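Local coordinates for SUMO1 linked HERC2 ZZ domain (Small ubiquitin-related modifier 1,E3 ubiquitin-protein ligase HERC2) (Homo sapiens, PDB 6WW3), which carries the ZZ zinc finger of a HECT-type ubiquitin ligase, which binds histone H3 and SUMO1 tails, here fused to a SUMO1 tail segment, at residues A[14-19]-A[35-40]; A[6-11]-A[23-28]. All coordinates share one frame; numbering follows the deposited sequence.

The two contacts illustrate how a small zinc finger combines metal ligation with hydrogen bonding in different proportions. Both are partly buried and near the centre of the fold. Contact 1 is tied by metal, three thiolates from two segments converging on one zinc, and by a pair of Asp14–Asp35 hydrogen bonds. In contact 2 the zinc bound at Cys28 lies at the far end of its strand, and the segments meet through a histidine, an arginine and a bound water. Strands 35-36 and 25-28 are sheet neighbours. There Asp35 OD2 makes a salt bridge with Arg25 NE, 2.8 Å away, so Asp35, two residues before the ligand Cys37, also joins the side chain that packs on His8 and Val11.

Contact 1: residues A[14-19]-A[35-40]; sequences DGCQMF and DFCETC. With ZN (zinc ion), chain C.
Three cysteine side chains point their sulfurs at one zinc from two directions. Cys16 SG reaches it from the loop 14-19 at 2.3 Å, while Cys37 SG at 2.4 Å and Cys40 SG at 2.2 Å come from the start of helix 38-43; Cys13 supplies the fourth ligand. The torsions set up this convergence. Cys16 and Cys37 both hold SG in the crowded position between backbone N and carbonyl carbon (chi1 70° and 73°), whereas Cys40 turns SG beside its own N. Cys37 is also the N-cap, its SG accepting a nearly straight bond from Cys40 N at 3.5 Å, which should temper the charge on the thiolate. Met18, bent at chi3, lays its methyl alongside the same sulfur, with CE 3.8 Å from Cys37 SG.

Away from the metal, toward strand 35-36, Asp14 and Asp35 are joined by two hydrogen bonds. Asp14 N donates to Asp35 O at 2.8 Å, and the Asp14 carboxylate, swung beside its own backbone N, presents the anti lone pair of OD2 to Asp35 N, also at 2.8 Å. Next to this pair, Gly15 CA rests at the edge of the Phe36 ring, 3.8 Å from CE1. Two Cys-x-x-Cys pairs gripping one zinc, with the other zinc's first pair lying between them in sequence, form the cross-braced architecture of the ZZ finger and its RING-clan relatives.

Contact 2: residues A[6-11]-A[23-28]; sequences KIHPGV and GSRFKC. With ZN (zinc ion), chain D.
The oxygen of a bound water is held by two hydrogen bonds: Arg25 NH1 donates to it at 2.6 Å, and His8 ND1 lies 2.9 Å from it. The water sits in the plane of the guanidinium, whose NE forms a salt bridge with Asp35 OD2 of strand 35-36. At the other imidazole nitrogen, His8 NE2 donates to Gly23 O at 2.7 Å; that oxygen lies almost in the ring plane, and the bond runs nearly along the C=O axis but is bent at the hydrogen (140°). Pinned at both nitrogens, the ring offers a face to Arg25, whose CB stands 3.5 Å from the ring centroid, only 9° off the normal, a CH-pi contact. The extended arginine turns its guanidinium plane 69° to the imidazole. Val11 crosses it at about a right angle, packing both methyls over one guanidinium face, with CG1 3.6 Å from Arg25 NE.

Gly23, whose O accepts from His8, donates through its N to Lys6 O at 2.8 Å; Lys6 is probably SUMO1-derived, so this bond may reflect the engineered fusion. Cys28 SG, at the strand's end, binds the second zinc at 2.3 Å with Cys31, His46 and His50, the Cys2His2 site of the ZZ finger. Segment 6-11 pairs with strand 21-22, while strand 25-28 runs antiparallel between strands 35-36 and 52-55.

Contact 1: residues A[14-19]-A[35-40]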
ATOM      1  N   ASP A  14      -0.998   2.932  -6.201  1.00  9.09           N
ATOM      2  CA  ASP A  14      -1.790   3.783  -7.077  1.00  9.11           C
ATOM      3  C   ASP A  14      -1.528   5.260  -6.864  1.00  9.36           C
ATOM      4  O   ASP A  14      -2.031   6.067  -7.645  1.00 11.10           O
ATOM      5  CB  ASP A  14      -3.275   3.488  -6.892  1.00  9.51           C
ATOM      6  CG  ASP A  14      -3.634   2.095  -7.349  1.00  9.36           C
ATOM      7  OD1 ASP A  14      -3.561   1.850  -8.560  1.00 11.92           O
ATOM      8  OD2 ASP A  14      -3.978   1.243  -6.506  1.00 11.70           O
ATOM      9  N   GLY A  15      -0.766   5.629  -5.840  1.00  8.27           N
ATOM     10  CA  GLY A  15      -0.441   7.018  -5.600  1.00  9.80           C
ATOM     11  C   GLY A  15       0.759   7.511  -6.382  1.00 12.87           C
ATOM     12  O   GLY A  15       0.745   8.634  -6.887  1.00 12.69           O
ATOM     13  N   CYS A  16       1.795   6.667  -6.511  1.00 11.65           N
ATOM     14  CA  CYS A  16       3.064   7.072  -7.096  1.00 11.69           C
ATOM     15  C   CYS A  16       3.598   6.085  -8.121  1.00 12.14           C
ATOM     16  O   CYS A  16       4.711   6.284  -8.619  1.00  9.92           O
ATOM     17  CB  CYS A  16       4.122   7.279  -5.996  1.00 13.33           C
ATOM     18  SG  CYS A  16       4.675   5.761  -5.186  1.00  8.11           S
ATOM     19  N   GLN A  17       2.847   5.024  -8.427  1.00  9.97           N
ATOM     20  CA  GLN A  17       3.213   3.996  -9.398  1.00 10.56           C
ATOM     21  C   GLN A  17       4.454   3.204  -8.996  1.00 11.23           C
ATOM     22  O   GLN A  17       5.035   2.518  -9.841  1.00  8.62           O
ATOM     23  CB  GLN A  17       3.423   4.583 -10.802  1.00 12.67           C
ATOM     24  CG  GLN A  17       2.290   5.470 -11.281  1.00 13.73           C
ATOM     25  CD  GLN A  17       0.924   4.862 -11.051  1.00 14.82           C
ATOM     26  OE1 GLN A  17       0.040   5.503 -10.490  1.00 16.64           O
ATOM     27  NE2 GLN A  17       0.743   3.618 -11.482  1.00 15.22           N
ATOM     28  N   MET A  18       4.856   3.253  -7.722  1.00  9.64           N
ATOM     29  CA  MET A  18       5.914   2.364  -7.222  1.00  8.56           C
ATOM     30  C   MET A  18       5.557   0.911  -7.524  1.00  9.07           C
ATOM     31  O   MET A  18       4.414   0.496  -7.321  1.00  7.20           O
ATOM     32  CB  MET A  18       6.092   2.553  -5.709  1.00  8.30           C
ATOM     33  CG  MET A  18       7.053   1.574  -5.028  1.00  8.07           C
ATOM     34  SD  MET A  18       6.964   1.605  -3.222  1.00  9.83           S
ATOM     35  CE  MET A  18       7.535   3.262  -2.865  1.00 10.82           C
ATOM     36  N   PHE A  19       6.518   0.154  -8.060  1.00  8.75           N
ATOM     37  CA  PHE A  19       6.280  -1.253  -8.404  1.00  8.24           C
ATOM     38  C   PHE A  19       7.554  -2.095  -8.401  1.00  9.65           C
ATOM     39  O   PHE A  19       8.494  -1.799  -9.132  1.00  7.53           O
ATOM     40  CB  PHE A  19       5.627  -1.378  -9.779  1.00  9.63           C
ATOM     41  CG  PHE A  19       5.366  -2.796 -10.194  1.00  9.34           C
ATOM     42  CD1 PHE A  19       4.226  -3.456  -9.765  1.00  8.34           C
ATOM     43  CD2 PHE A  19       6.279  -3.484 -10.966  1.00 10.80           C
ATOM     44  CE1 PHE A  19       3.990  -4.768 -10.139  1.00 10.42           C
ATOM     45  CE2 PHE A  19       6.052  -4.803 -11.322  1.00 13.98           C
ATOM     46  CZ  PHE A  19       4.905  -5.439 -10.910  1.00 11.30           C
ATOM     47  N   ASP A  35      -4.141   0.333  -3.836  1.00  5.98           N
ATOM     48  CA  ASP A  35      -3.078   0.175  -2.852  1.00  9.20           C
ATOM     49  C   ASP A  35      -2.241   1.443  -2.781  1.00  7.48           C
ATOM     50  O   ASP A  35      -2.069   2.143  -3.779  1.00  7.07           O
ATOM     51  CB  ASP A  35      -2.168  -1.019  -3.180  1.00  6.15           C
ATOM     52  CG  ASP A  35      -2.931  -2.330  -3.287  1.00  7.61           C
ATOM     53  OD1 ASP A  35      -3.403  -2.656  -4.394  1.00  8.95           O
ATOM     54  OD2 ASP A  35      -3.034  -3.047  -2.275  1.00  5.69           O
ATOM     55  N   PHE A  36      -1.724   1.729  -1.582  1.00  8.09           N
ATOM     56  CA  PHE A  36      -0.781   2.812  -1.320  1.00  6.01           C
ATOM     57  C   PHE A  36       0.511   2.242  -0.755  1.00  6.42           C
ATOM     58  O   PHE A  36       0.473   1.347   0.087  1.00  4.74           O
ATOM     59  CB  PHE A  36      -1.329   3.789  -0.273  1.00  7.16           C
ATOM     60  CG  PHE A  36      -2.147   4.913  -0.826  1.00  6.74           C
ATOM     61  CD1 PHE A  36      -1.892   5.437  -2.080  1.00  7.10           C
ATOM     62  CD2 PHE A  36      -3.157   5.477  -0.063  1.00  6.91           C
ATOM     63  CE1 PHE A  36      -2.633   6.497  -2.564  1.00  8.57           C
ATOM     64  CE2 PHE A  36      -3.903   6.540  -0.550  1.00 10.30           C
ATOM     65  CZ  PHE A  36      -3.638   7.047  -1.799  1.00  7.23           C
ATOM     66  N   CYS A  37       1.651   2.796  -1.157  1.00  6.40           N
ATOM     67  CA  CYS A  37       2.829   2.617  -0.325  1.00  6.16           C
ATOM     68  C   CYS A  37       2.680   3.483   0.930  1.00  8.71           C
ATOM     69  O   CYS A  37       1.724   4.254   1.070  1.00 10.71           O
ATOM     70  CB  CYS A  37       4.105   2.952  -1.094  1.00  9.26           C
ATOM     71  SG  CYS A  37       4.356   4.721  -1.371  1.00 12.58           S
ATOM     72  N   GLU A  38       3.611   3.339   1.873  1.00  8.89           N
ATOM     73  CA  GLU A  38       3.409   4.007   3.159  1.00 11.07           C
ATOM     74  C   GLU A  38       3.493   5.523   3.025  1.00 11.34           C
ATOM     75  O   GLU A  38       2.680   6.242   3.618  1.00 13.75           O
ATOM     76  CB  GLU A  38       4.400   3.504   4.210  1.00 10.72           C
ATOM     77  CG  GLU A  38       4.202   4.172   5.573  1.00 13.49           C
ATOM     78  CD  GLU A  38       4.922   3.463   6.711  1.00 18.42           C
ATOM     79  OE1 GLU A  38       5.395   2.323   6.519  1.00 19.19           O
ATOM     80  OE2 GLU A  38       5.040   4.066   7.792  1.00 19.53           O
ATOM     81  N   THR A  39       4.462   6.031   2.256  1.00  8.96           N
ATOM     82  CA  THR A  39       4.545   7.475   2.058  1.00 14.58           C
ATOM     83  C   THR A  39       3.257   8.011   1.445  1.00 13.30           C
ATOM     84  O   THR A  39       2.690   8.992   1.930  1.00 13.93           O
ATOM     85  CB  THR A  39       5.728   7.845   1.167  1.00 15.97           C
ATOM     86  OG1 THR A  39       6.949   7.404   1.769  1.00 20.25           O
ATOM     87  CG2 THR A  39       5.770   9.359   0.993  1.00 15.83           C
ATOM     88  N   CYS A  40       2.766   7.357   0.386  1.00 10.67           N
ATOM     89  CA  CYS A  40       1.512   7.785  -0.227  1.00 12.71           C
ATOM     90  C   CYS A  40       0.355   7.671   0.752  1.00 11.49           C
ATOM     91  O   CYS A  40      -0.525   8.543   0.786  1.00 11.50           O
ATOM     92  CB  CYS A  40       1.222   6.956  -1.476  1.00  9.70           C
ATOM     93  SG  CYS A  40       2.209   7.437  -2.877  1.00  8.60           S
TER
HETATM   94 ZN    ZN C2801       3.256   5.519  -3.389  1.00 11.90          ZN

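Contact 2: residues A[6-11]-A[23-28]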
ATOM      1  N   LYS A   6      11.139  -5.337   2.513  1.00 16.53           N
ATOM      2  CA  LYS A   6      10.064  -6.213   2.066  1.00 13.94           C
ATOM      3  C   LYS A   6       9.465  -5.679   0.775  1.00 11.00           C
ATOM      4  O   LYS A   6       9.216  -4.483   0.645  1.00  9.79           O
ATOM      5  CB  LYS A   6       8.942  -6.280   3.108  1.00 14.57           C
ATOM      6  CG  LYS A   6       9.289  -6.717   4.524  1.00 21.83           C
ATOM      7  CD  LYS A   6       9.888  -8.106   4.650  1.00 36.01           C
ATOM      8  CE  LYS A   6      10.180  -8.376   6.136  1.00 39.28           C
ATOM      9  NZ  LYS A   6      11.164  -9.468   6.385  1.00 41.85           N
ATOM     10  N   ILE A   7       9.206  -6.566  -0.178  1.00 10.74           N
ATOM     11  CA  ILE A   7       8.501  -6.177  -1.392  1.00 10.36           C
ATOM     12  C   ILE A   7       7.210  -6.979  -1.486  1.00  9.86           C
ATOM     13  O   ILE A   7       7.097  -8.089  -0.960  1.00 10.78           O
ATOM     14  CB  ILE A   7       9.342  -6.354  -2.681  1.00 14.82           C
ATOM     15  CG1 ILE A   7       9.508  -7.830  -3.026  1.00 15.88           C
ATOM     16  CG2 ILE A   7      10.700  -5.663  -2.550  1.00 12.20           C
ATOM     17  CD1 ILE A   7       9.446  -8.093  -4.504  1.00 19.44           C
ATOM     18  N   HIS A   8       6.224  -6.404  -2.169  1.00 10.25           N
ATOM     19  CA  HIS A   8       4.953  -7.067  -2.437  1.00  8.52           C
ATOM     20  C   HIS A   8       4.845  -7.312  -3.935  1.00  9.97           C
ATOM     21  O   HIS A   8       4.375  -6.441  -4.687  1.00  7.24           O
ATOM     22  CB  HIS A   8       3.804  -6.206  -1.926  1.00  7.64           C
ATOM     23  CG  HIS A   8       3.924  -5.876  -0.475  1.00  8.95           C
ATOM     24  ND1 HIS A   8       3.272  -6.590   0.504  1.00  9.23           N
ATOM     25  CD2 HIS A   8       4.643  -4.925   0.166  1.00  7.56           C
ATOM     26  CE1 HIS A   8       3.565  -6.079   1.687  1.00  9.65           C
ATOM     27  NE2 HIS A   8       4.392  -5.066   1.511  1.00  8.53           N
ATOM     28  N   PRO A   9       5.300  -8.462  -4.422  1.00  8.47           N
ATOM     29  CA  PRO A   9       5.346  -8.685  -5.869  1.00 10.73           C
ATOM     30  C   PRO A   9       3.974  -8.500  -6.495  1.00  9.23           C
ATOM     31  O   PRO A   9       2.949  -8.877  -5.919  1.00  7.54           O
ATOM     32  CB  PRO A   9       5.824 -10.142  -5.991  1.00 16.85           C
ATOM     33  CG  PRO A   9       6.483 -10.442  -4.689  1.00 15.71           C
ATOM     34  CD  PRO A   9       5.757  -9.635  -3.659  1.00 11.21           C
ATOM     35  N   GLY A  10       3.961  -7.875  -7.666  1.00  8.01           N
ATOM     36  CA  GLY A  10       2.731  -7.671  -8.403  1.00 10.01           C
ATOM     37  C   GLY A  10       1.840  -6.551  -7.908  1.00  7.87           C
ATOM     38  O   GLY A  10       0.770  -6.342  -8.488  1.00  9.34           O
ATOM     39  N   VAL A  11       2.255  -5.801  -6.889  1.00  7.52           N
ATOM     40  CA  VAL A  11       1.425  -4.756  -6.290  1.00  7.98           C
ATOM     41  C   VAL A  11       2.001  -3.406  -6.697  1.00  7.08           C
ATOM     42  O   VAL A  11       3.172  -3.111  -6.416  1.00  5.54           O
ATOM     43  CB  VAL A  11       1.356  -4.897  -4.759  1.00  5.34           C
ATOM     44  CG1 VAL A  11       0.425  -3.839  -4.158  1.00  6.67           C
ATOM     45  CG2 VAL A  11       0.890  -6.279  -4.385  1.00  6.52           C
ATOM     46  N   GLY A  23       8.334  -2.009   1.511  1.00  8.19           N
ATOM     47  CA  GLY A  23       7.828  -1.588   2.801  1.00  8.42           C
ATOM     48  C   GLY A  23       6.434  -2.128   3.073  1.00  9.48           C
ATOM     49  O   GLY A  23       5.996  -3.124   2.488  1.00  5.41           O
ATOM     50  N   SER A  24       5.730  -1.461   3.993  1.00  7.94           N
ATOM     51  CA  SER A  24       4.362  -1.864   4.292  1.00  8.60           C
ATOM     52  C   SER A  24       3.429  -1.441   3.165  1.00  8.28           C
ATOM     53  O   SER A  24       3.565  -0.358   2.590  1.00  8.45           O
ATOM     54  CB  SER A  24       3.873  -1.279   5.619  1.00  9.36           C
ATOM     55  OG  SER A  24       4.576  -1.828   6.723  1.00  9.26           O
ATOM     56  N   ARG A  25       2.480  -2.314   2.856  1.00  7.02           N
ATOM     57  CA  ARG A  25       1.480  -2.099   1.822  1.00  7.32           C
ATOM     58  C   ARG A  25       0.146  -1.750   2.471  1.00  6.59           C
ATOM     59  O   ARG A  25      -0.262  -2.377   3.449  1.00  6.91           O
ATOM     60  CB  ARG A  25       1.345  -3.367   0.971  1.00  5.84           C
ATOM     61  CG  ARG A  25       0.078  -3.482   0.165  1.00  4.98           C
ATOM     62  CD  ARG A  25      -0.128  -4.892  -0.371  1.00  6.80           C
ATOM     63  NE  ARG A  25      -1.317  -4.954  -1.220  1.00  6.99           N
ATOM     64  CZ  ARG A  25      -1.878  -6.063  -1.686  1.00  7.95           C
ATOM     65  NH1 ARG A  25      -1.371  -7.249  -1.395  1.00  7.66           N
ATOM     66  NH2 ARG A  25      -2.962  -5.973  -2.452  1.00  9.39           N
ATOM     67  N   PHE A  26      -0.541  -0.753   1.929  1.00  7.05           N
ATOM     68  CA  PHE A  26      -1.836  -0.339   2.466  1.00  6.03           C
ATOM     69  C   PHE A  26      -2.907  -0.545   1.400  1.00  7.56           C
ATOM     70  O   PHE A  26      -2.992   0.230   0.443  1.00  7.28           O
ATOM     71  CB  PHE A  26      -1.800   1.112   2.947  1.00  5.37           C
ATOM     72  CG  PHE A  26      -0.891   1.325   4.128  1.00  8.36           C
ATOM     73  CD1 PHE A  26      -1.401   1.307   5.420  1.00  5.51           C
ATOM     74  CD2 PHE A  26       0.479   1.492   3.948  1.00  8.08           C
ATOM     75  CE1 PHE A  26      -0.563   1.481   6.512  1.00  6.07           C
ATOM     76  CE2 PHE A  26       1.323   1.662   5.035  1.00  5.80           C
ATOM     77  CZ  PHE A  26       0.792   1.663   6.319  1.00 11.90           C
ATOM     78  N   LYS A  27      -3.740  -1.573   1.582  1.00  8.42           N
ATOM     79  CA  LYS A  27      -4.800  -1.897   0.632  1.00  9.05           C
ATOM     80  C   LYS A  27      -6.121  -1.287   1.091  1.00  5.79           C
ATOM     81  O   LYS A  27      -6.541  -1.491   2.232  1.00  9.35           O
ATOM     82  CB  LYS A  27      -4.956  -3.411   0.474  1.00  5.93           C
ATOM     83  CG  LYS A  27      -6.103  -3.793  -0.495  1.00 10.89           C
ATOM     84  CD  LYS A  27      -6.155  -5.299  -0.759  1.00 12.62           C
ATOM     85  CE  LYS A  27      -7.374  -5.703  -1.593  1.00 13.83           C
ATOM     86  NZ  LYS A  27      -7.507  -4.955  -2.883  1.00  9.96           N
ATOM     87  N   CYS A  28      -6.770  -0.539   0.212  1.00  5.66           N
ATOM     88  CA  CYS A  28      -8.070   0.024   0.562  1.00  7.80           C
ATOM     89  C   CYS A  28      -9.109  -1.080   0.673  1.00  7.51           C
ATOM     90  O   CYS A  28      -9.200  -1.940  -0.206  1.00  8.72           O
ATOM     91  CB  CYS A  28      -8.524   1.059  -0.462  1.00  5.66           C
ATOM     92  SG  CYS A  28     -10.050   1.851   0.067  1.00  6.42           S
TER
HETATM   93 ZN    ZN D2802     -10.499   3.582  -1.411  1.00  9.22          ZN
HETATM   94  O   HOH W   1       1.017  -8.028  -0.556  1.00  9.96           O